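Local coordinates for protein superoxide dismutase [Mn/Fe] (PDB 3AK2) that catalyses the dismutation of superoxide to dioxygen and hydrogen peroxide, working as a cambialistic enzyme with manganese, as bound here, or iron, at residues 4-16 against 32-44. Residues are numbered along the deposited sequence; the frame is centred on the assembly and turned at random.
Sequences FKRYELPPLPYNY and HQKHHNTYVKGAN. With EDO (1,2-ethanediol), chain G; EDO (1,2-ethanediol), chain I; EDO (1,2-ethanediol), chain J.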
ATOM      1  N   PHE A   4       1.472 -19.626  21.830  1.00 18.03           N
ATOM      2  CA  PHE A   4       2.233 -18.387  21.681  1.00 17.48           C
ATOM      3  C   PHE A   4       2.206 -17.525  22.933  1.00 17.10           C
ATOM      4  O   PHE A   4       1.211 -17.503  23.669  1.00 16.94           O
ATOM      5  CB  PHE A   4       1.748 -17.585  20.462  1.00 17.44           C
ATOM      6  CG  PHE A   4       0.395 -16.936  20.637  1.00 17.52           C
ATOM      7  CD1 PHE A   4      -0.778 -17.656  20.411  1.00 17.44           C
ATOM      8  CD2 PHE A   4       0.298 -15.594  20.998  1.00 16.87           C
ATOM      9  CE1 PHE A   4      -2.027 -17.052  20.558  1.00 17.80           C
ATOM     10  CE2 PHE A   4      -0.945 -14.979  21.148  1.00 17.20           C
ATOM     11  CZ  PHE A   4      -2.109 -15.711  20.926  1.00 17.69           C
ATOM     12  N   LYS A   5       3.313 -16.825  23.174  1.00 16.69           N
ATOM     13  CA  LYS A   5       3.360 -15.823  24.226  1.00 16.53           C
ATOM     14  C   LYS A   5       2.560 -14.615  23.755  1.00 15.98           C
ATOM     15  O   LYS A   5       2.819 -14.063  22.682  1.00 16.04           O
ATOM     16  CB  LYS A   5       4.802 -15.431  24.567  1.00 16.74           C
ATOM     17  CG  LYS A   5       4.907 -14.391  25.680  1.00 18.29           C
ATOM     18  CD  LYS A   5       6.346 -14.184  26.132  1.00 20.17           C
ATOM     19  CE  LYS A   5       6.458 -13.042  27.137  1.00 21.70           C
ATOM     20  NZ  LYS A   5       5.794 -13.341  28.439  1.00 23.43           N
ATOM     21  N   ARG A   6       1.579 -14.234  24.563  1.00 15.51           N
ATOM     22  CA  ARG A   6       0.689 -13.128  24.241  1.00 15.23           C
ATOM     23  C   ARG A   6       1.397 -11.798  24.383  1.00 14.38           C
ATOM     24  O   ARG A   6       2.226 -11.613  25.281  1.00 14.70           O
ATOM     25  CB  ARG A   6      -0.530 -13.134  25.168  1.00 15.59           C
ATOM     26  CG  ARG A   6      -1.735 -13.893  24.644  1.00 17.21           C
ATOM     27  CD  ARG A   6      -1.487 -15.388  24.600  1.00 18.85           C
ATOM     28  NE  ARG A   6      -2.685 -16.120  24.201  1.00 19.55           N
ATOM     29  CZ  ARG A   6      -2.704 -17.410  23.884  1.00 20.46           C
ATOM     30  NH1 ARG A   6      -1.582 -18.122  23.903  1.00 19.64           N
ATOM     31  NH2 ARG A   6      -3.845 -17.987  23.531  1.00 21.25           N
ATOM     32  N   TYR A   7       1.063 -10.873  23.488  1.00 13.25           N
ATOM     33  CA  TYR A   7       1.456  -9.479  23.647  1.00 12.47           C
ATOM     34  C   TYR A   7       0.623  -8.865  24.759  1.00 12.40           C
ATOM     35  O   TYR A   7      -0.504  -9.293  25.014  1.00 12.23           O
ATOM     36  CB  TYR A   7       1.286  -8.718  22.325  1.00 12.16           C
ATOM     37  CG  TYR A   7       2.090  -9.363  21.229  1.00 11.26           C
ATOM     38  CD1 TYR A   7       1.469 -10.097  20.221  1.00 11.29           C
ATOM     39  CD2 TYR A   7       3.482  -9.293  21.232  1.00 10.97           C
ATOM     40  CE1 TYR A   7       2.215 -10.718  19.230  1.00 11.87           C
ATOM     41  CE2 TYR A   7       4.231  -9.920  20.253  1.00 10.62           C
ATOM     42  CZ  TYR A   7       3.594 -10.630  19.257  1.00 11.43           C
ATOM     43  OH  TYR A   7       4.328 -11.256  18.278  1.00 12.35           O
ATOM     44  N   GLU A   8       1.201  -7.881  25.436  1.00 12.55           N
ATOM     45  CA  GLU A   8       0.533  -7.196  26.540  1.00 13.53           C
ATOM     46  C   GLU A   8       0.678  -5.698  26.372  1.00 12.85           C
ATOM     47  O   GLU A   8       1.701  -5.216  25.876  1.00 12.75           O
ATOM     48  CB  GLU A   8       1.145  -7.587  27.888  1.00 14.22           C
ATOM     49  CG  GLU A   8       1.245  -9.072  28.167  1.00 17.15           C
ATOM     50  CD  GLU A   8       2.187  -9.359  29.315  1.00 20.56           C
ATOM     51  OE1 GLU A   8       3.300  -9.868  29.061  1.00 23.14           O
ATOM     52  OE2 GLU A   8       1.824  -9.048  30.468  1.00 23.06           O
ATOM     53  N   LEU A   9      -0.344  -4.967  26.802  1.00 12.69           N
ATOM     54  CA  LEU A   9      -0.293  -3.513  26.834  1.00 12.30           C
ATOM     55  C   LEU A   9       0.610  -3.045  27.976  1.00 12.35           C
ATOM     56  O   LEU A   9       0.322  -3.323  29.143  1.00 12.60           O
ATOM     57  CB  LEU A   9      -1.698  -2.939  27.022  1.00 12.42           C
ATOM     58  CG  LEU A   9      -1.808  -1.413  26.989  1.00 12.20           C
ATOM     59  CD1 LEU A   9      -1.581  -0.914  25.578  1.00 12.26           C
ATOM     60  CD2 LEU A   9      -3.164  -0.952  27.512  1.00 12.99           C
ATOM     61  N   PRO A  10       1.708  -2.339  27.649  1.00 12.17           N
ATOM     62  CA  PRO A  10       2.538  -1.822  28.733  1.00 12.77           C
ATOM     63  C   PRO A  10       1.885  -0.603  29.379  1.00 13.34           C
ATOM     64  O   PRO A  10       1.108   0.094  28.721  1.00 13.18           O
ATOM     65  CB  PRO A  10       3.824  -1.408  28.017  1.00 12.76           C
ATOM     66  CG  PRO A  10       3.376  -1.028  26.648  1.00 12.54           C
ATOM     67  CD  PRO A  10       2.243  -1.974  26.321  1.00 12.37           C
ATOM     68  N   PRO A  11       2.193  -0.337  30.661  1.00 13.72           N
ATOM     69  CA  PRO A  11       1.758   0.938  31.224  1.00 14.05           C
ATOM     70  C   PRO A  11       2.582   2.059  30.605  1.00 13.80           C
ATOM     71  O   PRO A  11       3.661   1.799  30.061  1.00 14.10           O
ATOM     72  CB  PRO A  11       2.108   0.800  32.708  1.00 14.34           C
ATOM     73  CG  PRO A  11       3.261  -0.152  32.727  1.00 14.56           C
ATOM     74  CD  PRO A  11       2.958  -1.140  31.635  1.00 14.17           C
ATOM     75  N   LEU A  12       2.081   3.287  30.675  1.00 13.74           N
ATOM     76  CA  LEU A  12       2.891   4.445  30.310  1.00 13.75           C
ATOM     77  C   LEU A  12       3.986   4.654  31.361  1.00 13.94           C
ATOM     78  O   LEU A  12       3.839   4.210  32.501  1.00 13.82           O
ATOM     79  CB  LEU A  12       2.031   5.705  30.185  1.00 13.64           C
ATOM     80  CG  LEU A  12       0.934   5.723  29.122  1.00 13.90           C
ATOM     81  CD1 LEU A  12       0.285   7.084  29.086  1.00 13.72           C
ATOM     82  CD2 LEU A  12       1.483   5.360  27.754  1.00 15.00           C
ATOM     83  N   PRO A  13       5.094   5.312  30.977  1.00 14.09           N
ATOM     84  CA  PRO A  13       6.149   5.648  31.941  1.00 14.31           C
ATOM     85  C   PRO A  13       5.812   6.847  32.837  1.00 14.48           C
ATOM     86  O   PRO A  13       6.627   7.238  33.672  1.00 15.03           O
ATOM     87  CB  PRO A  13       7.352   5.990  31.046  1.00 14.61           C
ATOM     88  CG  PRO A  13       6.937   5.647  29.631  1.00 14.37           C
ATOM     89  CD  PRO A  13       5.454   5.745  29.615  1.00 14.15           C
ATOM     90  N   TYR A  14       4.623   7.415  32.653  1.00 14.18           N
ATOM     91  CA  TYR A  14       4.194   8.647  33.325  1.00 14.04           C
ATOM     92  C   TYR A  14       2.671   8.655  33.310  1.00 13.83           C
ATOM     93  O   TYR A  14       2.051   7.844  32.612  1.00 13.53           O
ATOM     94  CB  TYR A  14       4.742   9.882  32.588  1.00 13.88           C
ATOM     95  CG  TYR A  14       4.786   9.678  31.089  1.00 13.50           C
ATOM     96  CD1 TYR A  14       3.612   9.685  30.331  1.00 13.70           C
ATOM     97  CD2 TYR A  14       5.989   9.435  30.435  1.00 13.58           C
ATOM     98  CE1 TYR A  14       3.638   9.465  28.959  1.00 13.50           C
ATOM     99  CE2 TYR A  14       6.027   9.217  29.058  1.00 13.10           C
ATOM    100  CZ  TYR A  14       4.848   9.232  28.332  1.00 13.22           C
ATOM    101  OH  TYR A  14       4.871   9.009  26.974  1.00 12.51           O
ATOM    102  N   ASN A  15       2.066   9.557  34.077  1.00 13.58           N
ATOM    103  CA  ASN A  15       0.612   9.692  34.104  1.00 13.47           C
ATOM    104  C   ASN A  15       0.065  10.298  32.810  1.00 13.58           C
ATOM    105  O   ASN A  15       0.810  10.903  32.037  1.00 13.53           O
ATOM    106  CB  ASN A  15       0.171  10.515  35.321  1.00 13.39           C
ATOM    107  CG  ASN A  15       0.217   9.724  36.629  1.00 13.85           C
ATOM    108  OD1 ASN A  15       0.086  10.303  37.714  1.00 15.38           O
ATOM    109  ND2 ASN A  15       0.390   8.413  36.538  1.00 12.86           N
ATOM    110  N   TYR A  16      -1.239  10.138  32.582  1.00 13.34           N
ATOM    111  CA  TYR A  16      -1.867  10.611  31.346  1.00 13.47           C
ATOM    112  C   TYR A  16      -1.736  12.119  31.111  1.00 13.57           C
ATOM    113  O   TYR A  16      -1.675  12.563  29.965  1.00 13.14           O
ATOM    114  CB  TYR A  16      -3.335  10.180  31.267  1.00 13.52           C
ATOM    115  CG  TYR A  16      -3.540   8.688  31.085  1.00 13.40           C
ATOM    116  CD1 TYR A  16      -2.945   8.004  30.023  1.00 13.50           C
ATOM    117  CD2 TYR A  16      -4.341   7.962  31.965  1.00 13.91           C
ATOM    118  CE1 TYR A  16      -3.134   6.633  29.851  1.00 14.36           C
ATOM    119  CE2 TYR A  16      -4.539   6.589  31.797  1.00 14.25           C
ATOM    120  CZ  TYR A  16      -3.933   5.935  30.737  1.00 14.30           C
ATOM    121  OH  TYR A  16      -4.118   4.582  30.569  1.00 15.12           O
ATOM    122  N   HIS A  32      -3.721   5.414  24.622  1.00 10.71           N
ATOM    123  CA  HIS A  32      -3.198   4.258  25.319  1.00 10.98           C
ATOM    124  C   HIS A  32      -4.276   3.198  25.514  1.00 11.17           C
ATOM    125  O   HIS A  32      -4.098   2.039  25.125  1.00 11.08           O
ATOM    126  CB  HIS A  32      -2.639   4.716  26.667  1.00 11.23           C
ATOM    127  CG  HIS A  32      -2.020   3.626  27.479  1.00 11.38           C
ATOM    128  ND1 HIS A  32      -2.448   3.316  28.752  1.00 11.95           N
ATOM    129  CD2 HIS A  32      -0.997   2.780  27.208  1.00 12.10           C
ATOM    130  CE1 HIS A  32      -1.717   2.326  29.229  1.00 12.47           C
ATOM    131  NE2 HIS A  32      -0.830   1.983  28.314  1.00 13.11           N
ATOM    132  N   GLN A  33      -5.396   3.607  26.110  1.00 11.66           N
ATOM    133  CA  GLN A  33      -6.451   2.678  26.523  1.00 12.25           C
ATOM    134  C   GLN A  33      -7.286   2.137  25.377  1.00 12.00           C
ATOM    135  O   GLN A  33      -7.793   1.016  25.454  1.00 12.50           O
ATOM    136  CB  GLN A  33      -7.376   3.325  27.561  1.00 12.57           C
ATOM    137  CG  GLN A  33      -6.674   3.688  28.860  1.00 14.50           C
ATOM    138  CD  GLN A  33      -7.618   4.162  29.953  1.00 16.44           C
ATOM    139  OE1 GLN A  33      -7.238   4.220  31.125  1.00 19.53           O
ATOM    140  NE2 GLN A  33      -8.844   4.510  29.580  1.00 17.33           N
ATOM    141  N   LYS A  34      -7.451   2.934  24.326  1.00 11.71           N
ATOM    142  CA  LYS A  34      -8.272   2.514  23.199  1.00 12.00           C
ATOM    143  C   LYS A  34      -7.411   2.035  22.039  1.00 11.78           C
ATOM    144  O   LYS A  34      -7.473   0.868  21.657  1.00 11.97           O
ATOM    145  CB  LYS A  34      -9.239   3.628  22.773  1.00 12.39           C
ATOM    146  CG  LYS A  34     -10.197   4.091  23.878  1.00 14.09           C
ATOM    147  CD  LYS A  34     -11.158   2.977  24.295  1.00 16.65           C
ATOM    148  CE  LYS A  34     -12.270   3.489  25.201  1.00 19.06           C
ATOM    149  NZ  LYS A  34     -11.802   3.693  26.595  1.00 21.06           N
ATOM    150  N   HIS A  35      -6.575   2.917  21.506  1.00 11.18           N
ATOM    151  CA  HIS A  35      -5.824   2.585  20.297  1.00 10.72           C
ATOM    152  C   HIS A  35      -4.727   1.545  20.523  1.00 10.23           C
ATOM    153  O   HIS A  35      -4.729   0.496  19.883  1.00  9.95           O
ATOM    154  CB  HIS A  35      -5.289   3.845  19.621  1.00 11.01           C
ATOM    155  CG  HIS A  35      -6.369   4.785  19.197  1.00 11.70           C
ATOM    156  ND1 HIS A  35      -7.159   4.552  18.092  1.00 13.85           N
ATOM    157  CD2 HIS A  35      -6.824   5.935  19.748  1.00 12.75           C
ATOM    158  CE1 HIS A  35      -8.040   5.529  17.970  1.00 13.98           C
ATOM    159  NE2 HIS A  35      -7.860   6.379  18.963  1.00 13.13           N
ATOM    160  N   HIS A  36      -3.802   1.811  21.438  1.00  9.70           N
ATOM    161  CA  HIS A  36      -2.725   0.856  21.644  1.00  9.50           C
ATOM    162  C   HIS A  36      -3.299  -0.497  22.084  1.00  9.76           C
ATOM    163  O   HIS A  36      -2.908  -1.542  21.561  1.00  9.54           O
ATOM    164  CB  HIS A  36      -1.679   1.384  22.629  1.00  9.52           C
ATOM    165  CG  HIS A  36      -0.438   0.544  22.701  1.00  9.32           C
ATOM    166  ND1 HIS A  36       0.653   0.896  23.467  1.00  9.71           N
ATOM    167  CD2 HIS A  36      -0.116  -0.631  22.107  1.00  9.44           C
ATOM    168  CE1 HIS A  36       1.589  -0.029  23.347  1.00  9.19           C
ATOM    169  NE2 HIS A  36       1.147  -0.968  22.529  1.00  8.94           N
ATOM    170  N   ASN A  37      -4.256  -0.476  23.009  1.00 10.08           N
ATOM    171  CA  ASN A  37      -4.905  -1.710  23.463  1.00 10.72           C
ATOM    172  C   ASN A  37      -5.487  -2.525  22.310  1.00 10.70           C
ATOM    173  O   ASN A  37      -5.373  -3.753  22.279  1.00 10.43           O
ATOM    174  CB  ASN A  37      -5.999  -1.407  24.488  1.00 11.45           C
ATOM    175  CG  ASN A  37      -6.372  -2.620  25.321  1.00 13.10           C
ATOM    176  OD1 ASN A  37      -5.506  -3.383  25.751  1.00 15.33           O
ATOM    177  ND2 ASN A  37      -7.665  -2.801  25.557  1.00 16.59           N
ATOM    178  N   THR A  38      -6.101  -1.834  21.356  1.00 10.85           N
ATOM    179  CA  THR A  38      -6.699  -2.489  20.197  1.00 11.18           C
ATOM    180  C   THR A  38      -5.651  -3.230  19.364  1.00 10.64           C
ATOM    181  O   THR A  38      -5.907  -4.334  18.886  1.00 10.53           O
ATOM    182  CB  THR A  38      -7.503  -1.478  19.352  1.00 11.73           C
ATOM    183  OG1 THR A  38      -8.655  -1.064  20.095  1.00 13.64           O
ATOM    184  CG2 THR A  38      -7.963  -2.082  18.032  1.00 12.85           C
ATOM    185  N   TYR A  39      -4.471  -2.636  19.202  1.00 10.00           N
ATOM    186  CA  TYR A  39      -3.416  -3.305  18.434  1.00  9.80           C
ATOM    187  C   TYR A  39      -2.896  -4.542  19.154  1.00  9.78           C
ATOM    188  O   TYR A  39      -2.661  -5.582  18.533  1.00  9.57           O
ATOM    189  CB  TYR A  39      -2.273  -2.349  18.083  1.00  9.90           C
ATOM    190  CG  TYR A  39      -2.741  -1.046  17.479  1.00 10.55           C
ATOM    191  CD1 TYR A  39      -3.655  -1.024  16.426  1.00 11.02           C
ATOM    192  CD2 TYR A  39      -2.265   0.169  17.965  1.00 10.73           C
ATOM    193  CE1 TYR A  39      -4.091   0.181  15.883  1.00 12.43           C
ATOM    194  CE2 TYR A  39      -2.692   1.368  17.434  1.00 12.39           C
ATOM    195  CZ  TYR A  39      -3.600   1.372  16.400  1.00 12.30           C
ATOM    196  OH  TYR A  39      -4.002   2.580  15.877  1.00 15.78           O
ATOM    197  N   VAL A  40      -2.741  -4.446  20.471  1.00  9.78           N
ATOM    198  CA  VAL A  40      -2.346  -5.605  21.263  1.00 10.36           C
ATOM    199  C   VAL A  40      -3.349  -6.742  21.059  1.00 10.69           C
ATOM    200  O   VAL A  40      -2.966  -7.868  20.735  1.00 10.79           O
ATOM    201  CB  VAL A  40      -2.224  -5.255  22.764  1.00 10.04           C
ATOM    202  CG1 VAL A  40      -1.937  -6.506  23.595  1.00 10.98           C
ATOM    203  CG2 VAL A  40      -1.139  -4.206  22.978  1.00 10.93           C
ATOM    204  N   LYS A  41      -4.633  -6.438  21.230  1.00 10.70           N
ATOM    205  CA  LYS A  41      -5.684  -7.438  21.038  1.00 11.07           C
ATOM    206  C   LYS A  41      -5.680  -8.004  19.617  1.00 10.61           C
ATOM    207  O   LYS A  41      -5.840  -9.208  19.430  1.00 10.56           O
ATOM    208  CB  LYS A  41      -7.060  -6.847  21.345  1.00 11.63           C
ATOM    209  CG  LYS A  41      -7.264  -6.405  22.789  1.00 14.29           C
ATOM    210  CD  LYS A  41      -8.654  -5.795  23.000  1.00 16.84           C
ATOM    211  CE  LYS A  41      -8.929  -4.567  22.132  1.00 19.96           C
ATOM    212  NZ  LYS A  41      -8.616  -3.282  22.816  1.00 22.43           N
ATOM    213  N   GLY A  42      -5.506  -7.133  18.625  1.00  9.99           N
ATOM    214  CA  GLY A  42      -5.495  -7.552  17.229  1.00  9.92           C
ATOM    215  C   GLY A  42      -4.344  -8.482  16.897  1.00  9.77           C
ATOM    216  O   GLY A  42      -4.505  -9.424  16.118  1.00  9.95           O
ATOM    217  N   ALA A  43      -3.175  -8.214  17.475  1.00  9.46           N
ATOM    218  CA  ALA A  43      -2.010  -9.061  17.244  1.00  9.32           C
ATOM    219  C   ALA A  43      -2.234 -10.439  17.859  1.00  9.61           C
ATOM    220  O   ALA A  43      -1.970 -11.463  17.220  1.00  9.70           O
ATOM    221  CB  ALA A  43      -0.752  -8.405  17.801  1.00  9.56           C
ATOM    222  N   ASN A  44      -2.751 -10.461  19.083  1.00  9.50           N
ATOM    223  CA  ASN A  44      -3.090 -11.726  19.733  1.00  9.96           C
ATOM    224  C   ASN A  44      -4.159 -12.525  18.989  1.00 10.04           C
ATOM    225  O   ASN A  44      -4.046 -13.745  18.871  1.00 10.27           O
ATOM    226  CB  ASN A  44      -3.490 -11.498  21.193  1.00  9.78           C
ATOM    227  CG  ASN A  44      -2.314 -11.079  22.057  1.00 10.53           C
ATOM    228  OD1 ASN A  44      -1.168 -11.405  21.755  1.00 10.85           O
ATOM    229  ND2 ASN A  44      -2.595 -10.372  23.145  1.00 11.28           N
TER
HETATM  230  C1  EDO G 217      -1.192   4.653  32.181  1.00 18.50           C
HETATM  231  O1  EDO G 217      -0.130   3.733  32.423  1.00 17.62           O
HETATM  232  C2  EDO G 217      -0.912   5.968  32.893  1.00 18.98           C
HETATM  233  O2  EDO G 217      -1.236   5.818  34.279  1.00 20.85           O
HETATM  234  C1  EDO I 219      -9.863   1.983  19.308  1.00 31.98           C
HETATM  235  O1  EDO I 219     -11.282   1.871  19.480  1.00 31.80           O
HETATM  236  C2  EDO I 219      -9.482   1.415  17.942  1.00 32.27           C
HETATM  237  O2  EDO I 219      -8.229   1.971  17.527  1.00 32.53           O
HETATM  238  C1  EDO J 220      -1.397  -0.929  30.898  1.00 35.19           C
HETATM  239  O1  EDO J 220      -1.705  -2.323  31.020  1.00 35.28           O
HETATM  240  C2  EDO J 220      -2.254  -0.127  31.871  1.00 35.42           C
HETATM  241  O2  EDO J 220      -1.480   0.942  32.428  1.00 36.10           O
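With CG trans to its own backbone N (chi1 -178°), His32 lifts its imidazole off helix 25-54 into the extended segment 4-16, where Leu9, whose chi1 of -176° carries its branch point down toward the helix, comes to meet it. The ring is gripped at both nitrogens. NE2 gives a nearly straight bond to Pro10 O (2.7 Å), NE2 lying in the carbonyl plane and the oxygen in the ring plane, while ND1 and Tyr16 OH are hydrogen-bonded 2.8 Å apart at the ring edge. Leu9 CD2 covers one imidazole face, near its rim; Leu12 CG sits over the centre of the other, 4.0 Å from the centroid of the His32 ring. The other methyl of Leu9 turns to His36, one helical turn on: CD1 lies 3.6 Å from the centroid of the His36 ring, over a face, and Pro10 CD touches CE1 of the same imidazole. The His36 side chain, about 7 Å from the manganese, also hydrogen-bonds through its two ring nitrogens to Trp83 and His76. Further along, Val40 CG1 packs on Tyr7 O (3.4 Å). Asn44 then treats the Tyr7 backbone as a partner for its whole amide: OD1 takes Tyr7 N (2.9 Å) on a lone pair, and ND2 donates to Tyr7 O (3.0 Å) at 173°. CD1 of the Tyr7 ring touches Ala43 CB, and its hydroxyl hydrogen-bonds to Asp136 and Arg143 of a neighbouring subunit. Two bonds at each end thus fix the rotation of the His32 and Asn44 side chains and strap the N-terminal segment along the first long helix of the alpha-hairpin domain, with His36, whose ring meets that of the metal ligand His79, probably in the metal's second shell.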